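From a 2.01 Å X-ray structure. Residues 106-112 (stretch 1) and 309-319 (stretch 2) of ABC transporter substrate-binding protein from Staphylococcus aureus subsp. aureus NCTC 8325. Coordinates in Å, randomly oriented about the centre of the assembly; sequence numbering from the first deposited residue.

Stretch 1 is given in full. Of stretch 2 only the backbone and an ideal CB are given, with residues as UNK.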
# COMPACT_ATOMS: atom_id res chain seq x y z
N ASN A 106 -11.76 5.70 -14.65
CA ASN A 106 -12.63 6.69 -14.04
C ASN A 106 -12.36 6.92 -12.53
O ASN A 106 -13.07 7.71 -11.90
CB ASN A 106 -14.08 6.24 -14.25
CG ASN A 106 -14.43 5.00 -13.45
OD1 ASN A 106 -14.13 4.91 -12.26
ND2 ASN A 106 -15.08 4.04 -14.10
N ILE A 107 -11.36 6.26 -11.95
CA ILE A 107 -11.11 6.38 -10.51
C ILE A 107 -10.49 7.70 -10.06
O ILE A 107 -9.92 8.44 -10.85
CB ILE A 107 -10.25 5.20 -9.96
CG1 ILE A 107 -8.88 5.13 -10.63
CG2 ILE A 107 -10.98 3.89 -10.14
CD1 ILE A 107 -7.96 4.03 -10.10
N LYS A 108 -10.63 7.97 -8.75
CA LYS A 108 -10.06 9.13 -8.08
C LYS A 108 -9.54 8.67 -6.72
O LYS A 108 -10.20 7.86 -6.04
CB LYS A 108 -11.12 10.19 -7.85
CG LYS A 108 -11.58 10.99 -9.09
CD LYS A 108 -10.62 12.11 -9.45
CE LYS A 108 -11.21 13.05 -10.46
NZ LYS A 108 -10.48 14.38 -10.47
N ALA A 109 -8.35 9.14 -6.35
CA ALA A 109 -7.75 8.87 -5.04
C ALA A 109 -8.34 9.90 -4.09
O ALA A 109 -8.43 11.10 -4.45
CB ALA A 109 -6.26 9.01 -5.07
N VAL A 110 -8.75 9.45 -2.93
CA VAL A 110 -9.42 10.32 -1.95
C VAL A 110 -8.64 10.45 -0.66
O VAL A 110 -8.77 11.47 0.04
CB VAL A 110 -10.87 9.86 -1.69
CG1 VAL A 110 -11.64 9.90 -3.02
CG2 VAL A 110 -10.93 8.46 -1.05
N ALA A 111 -7.80 9.47 -0.36
CA ALA A 111 -6.99 9.53 0.86
C ALA A 111 -5.89 8.48 0.85
O ALA A 111 -5.95 7.51 0.10
CB ALA A 111 -7.88 9.34 2.09
N LEU A 112 -4.90 8.67 1.71
CA LEU A 112 -3.85 7.65 1.86
C LEU A 112 -4.40 6.47 2.68
O LEU A 112 -5.35 6.63 3.44
CB LEU A 112 -2.66 8.23 2.63
CG LEU A 112 -1.92 9.41 2.02
CD1 LEU A 112 -0.90 9.95 3.04
CD2 LEU A 112 -1.25 9.00 0.68
N UNK A 309 -2.12 16.17 -10.31
CA UNK A 309 -2.85 16.09 -9.04
C UNK A 309 -4.38 16.25 -9.20
O UNK A 309 -5.16 15.40 -8.73
CB UNK A 309 -2.32 17.16 -8.09
N UNK A 310 -4.80 17.32 -9.88
CA UNK A 310 -6.24 17.59 -10.07
C UNK A 310 -6.98 16.55 -10.94
O UNK A 310 -8.19 16.45 -10.89
CB UNK A 310 -6.41 18.97 -10.70
N UNK A 311 -6.25 15.77 -11.72
CA UNK A 311 -6.89 14.77 -12.53
C UNK A 311 -7.01 13.44 -11.82
O UNK A 311 -7.88 12.64 -12.15
CB UNK A 311 -6.12 14.59 -13.84
N UNK A 312 -6.14 13.20 -10.83
CA UNK A 312 -6.10 11.92 -10.12
C UNK A 312 -6.70 12.01 -8.72
O UNK A 312 -7.46 11.15 -8.30
CB UNK A 312 -4.66 11.42 -10.03
N UNK A 313 -6.34 13.07 -8.00
CA UNK A 313 -6.74 13.21 -6.63
C UNK A 313 -7.98 14.07 -6.48
O UNK A 313 -8.10 15.11 -7.12
CB UNK A 313 -5.59 13.80 -5.81
N UNK A 314 -8.91 13.60 -5.65
CA UNK A 314 -10.08 14.39 -5.27
C UNK A 314 -10.01 14.54 -3.75
O UNK A 314 -10.56 13.71 -2.99
CB UNK A 314 -11.39 13.74 -5.72
N UNK A 315 -9.34 15.60 -3.28
CA UNK A 315 -9.11 15.77 -1.86
C UNK A 315 -10.26 16.44 -1.09
O UNK A 315 -10.15 16.61 0.13
CB UNK A 315 -7.83 16.59 -1.67
N UNK A 316 -11.35 16.80 -1.77
CA UNK A 316 -12.46 17.49 -1.06
C UNK A 316 -13.18 16.64 0.01
O UNK A 316 -13.52 17.14 1.08
CB UNK A 316 -13.50 17.95 -2.09
N UNK A 317 -13.42 15.37 -0.28
CA UNK A 317 -14.15 14.49 0.65
C UNK A 317 -13.44 14.35 1.98
O UNK A 317 -14.07 14.43 3.04
CB UNK A 317 -14.34 13.10 0.03
N UNK A 318 -12.12 14.15 1.94
CA UNK A 318 -11.36 13.98 3.16
C UNK A 318 -11.20 15.31 3.90
O UNK A 318 -11.27 15.34 5.12
CB UNK A 318 -9.99 13.38 2.85
N UNK A 319 -10.99 16.40 3.16
CA UNK A 319 -10.84 17.71 3.78
C UNK A 319 -12.14 18.15 4.46
O UNK A 319 -12.10 18.64 5.58
CB UNK A 319 -10.41 18.74 2.74

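The contact is built on backbone. A short extended segment of stretch 1, centred on A109, lies beside the segment that links two helices of stretch 2, and a single beta bridge pairs A109 with position 313. A109 N donates to the carbonyl O of position 312 at 2.9 Å, and A109 O accepts from N of position 314 at 2.8 Å. Since main chain makes these bonds, they ask little of the sequence, so what stretch 1 asks of each side chain depends mainly on where its CB points.

Position 309 lies out of reach of stretch 1, so the contact leaves it free; it is Y309, whose OH is hydrogen-bonded elsewhere in the structure. Positions 310 and 311 are helical with CA-to-CB pointing away, which would suit many polar residues, and D310 and D311 fill them. Here the carbonyls matter more: the long side chain of K108 brings NZ within 3.1 Å of D310 O and 3.6 Å of D311 O, carrying its charge to the end of the helix.

At 312 the CB also points away, and nothing of stretch 1 lies within 5.5 Å of it. A small residue would leave the methyl of A109 without a partner from this position, whereas a long apolar or aromatic one could swing back to it. F312 does so: with chi1 t, its ring returns until CE2 lies 3.7 Å from A109 CB.

Position 313 is the first to leave helical phi/psi. Its extended angles (-97/135) favour beta-branched residues, and its CB points away overall despite lying near A109 O. Valine or isoleucine would suit, and V313 is found. Its CA lies 3.5 Å from A109 O, a CA-H...O contact beside the stronger N-H bond.

Position 314 turns its CB toward stretch 1, between the aliphatic part of K108 and V110 CG1. An apolar chain could pack here, but the lysine charge and the helix about to begin also recommend an acid, or another acceptor able to cap. E314 combines these roles. Its CB lies 4.2 Å from K108 CD, while OE1 accepts from N of position 316 at 3.2 Å, a capping bond. OE2 remains 4.4 Å from K108 NZ, beyond a salt bridge.

Position 315, at -85/0 with CB directed away, tolerates proline and many others; P315 occupies it, and its O accepts from N of position 319 at 3.2 Å. Position 316 also points away, so stretch 1 leaves it free; a short donor could reach the E314 carboxylate at the helix start. S316 OG donates to E314 OE1 at 2.7 Å.

Position 317 aims toward V110 at longer range, inviting a medium apolar chain, and L317 supplies one. At 318 the CB approaches V110 O and the methyl of A111, so an apolar or aromatic residue fits. Y318 places CD1 3.8 Å from A111 CB. One water joins the backbones, donating to V110 O (2.7 Å) and E314 O (2.6 Å) and accepting from Y318 N (3.0 Å). Position 319 is out of reach, and K319 extends freely.

Stretch 2 (309-319) YDDFVEPSLYK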
# COMPACT_ATOMS: atom_id res chain seq x y z
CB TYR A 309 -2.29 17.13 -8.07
CG TYR A 309 -2.82 17.01 -6.67
CD1 TYR A 309 -2.19 16.21 -5.73
CD2 TYR A 309 -3.94 17.70 -6.29
CE1 TYR A 309 -2.68 16.10 -4.44
CE2 TYR A 309 -4.44 17.60 -5.02
CZ TYR A 309 -3.81 16.81 -4.10
OH TYR A 309 -4.33 16.73 -2.84
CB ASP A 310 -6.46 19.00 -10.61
CG ASP A 310 -6.17 20.08 -9.57
OD1 ASP A 310 -6.23 19.77 -8.36
OD2 ASP A 310 -5.91 21.24 -9.94
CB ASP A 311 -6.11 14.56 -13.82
CG ASP A 311 -6.13 15.79 -14.71
OD1 ASP A 311 -7.17 16.50 -14.73
OD2 ASP A 311 -5.11 16.05 -15.38
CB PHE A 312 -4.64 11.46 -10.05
CG PHE A 312 -4.41 10.17 -9.32
CD1 PHE A 312 -4.86 8.97 -9.84
CD2 PHE A 312 -3.71 10.16 -8.14
CE1 PHE A 312 -4.65 7.78 -9.17
CE2 PHE A 312 -3.48 8.97 -7.46
CZ PHE A 312 -3.95 7.79 -7.97
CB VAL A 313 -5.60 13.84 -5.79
CG1 VAL A 313 -6.03 13.99 -4.33
CG2 VAL A 313 -4.30 12.99 -5.91
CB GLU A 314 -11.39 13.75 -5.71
CG GLU A 314 -12.59 14.60 -5.30
CD GLU A 314 -12.42 16.06 -5.72
OE1 GLU A 314 -12.31 16.95 -4.83
OE2 GLU A 314 -12.32 16.31 -6.95
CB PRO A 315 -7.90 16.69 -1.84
CG PRO A 315 -8.18 17.61 -2.99
CD PRO A 315 -8.89 16.78 -4.03
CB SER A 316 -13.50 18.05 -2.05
OG SER A 316 -14.07 17.01 -2.84
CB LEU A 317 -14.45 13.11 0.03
CG LEU A 317 -15.71 12.95 -0.86
CD1 LEU A 317 -15.67 13.82 -2.10
CD2 LEU A 317 -15.93 11.48 -1.26
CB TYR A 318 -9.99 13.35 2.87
CG TYR A 318 -9.25 12.96 4.11
CD1 TYR A 318 -9.44 11.71 4.69
CD2 TYR A 318 -8.38 13.84 4.72
CE1 TYR A 318 -8.77 11.35 5.83
CE2 TYR A 318 -7.69 13.48 5.88
CZ TYR A 318 -7.90 12.24 6.43
OH TYR A 318 -7.25 11.87 7.59
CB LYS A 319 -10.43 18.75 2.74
CG LYS A 319 -10.56 20.18 3.23
CD LYS A 319 -10.23 21.16 2.15
CE LYS A 319 -10.41 22.59 2.65
NZ LYS A 319 -10.01 23.59 1.61
O HOH W 1 -10.78 13.12 -0.49
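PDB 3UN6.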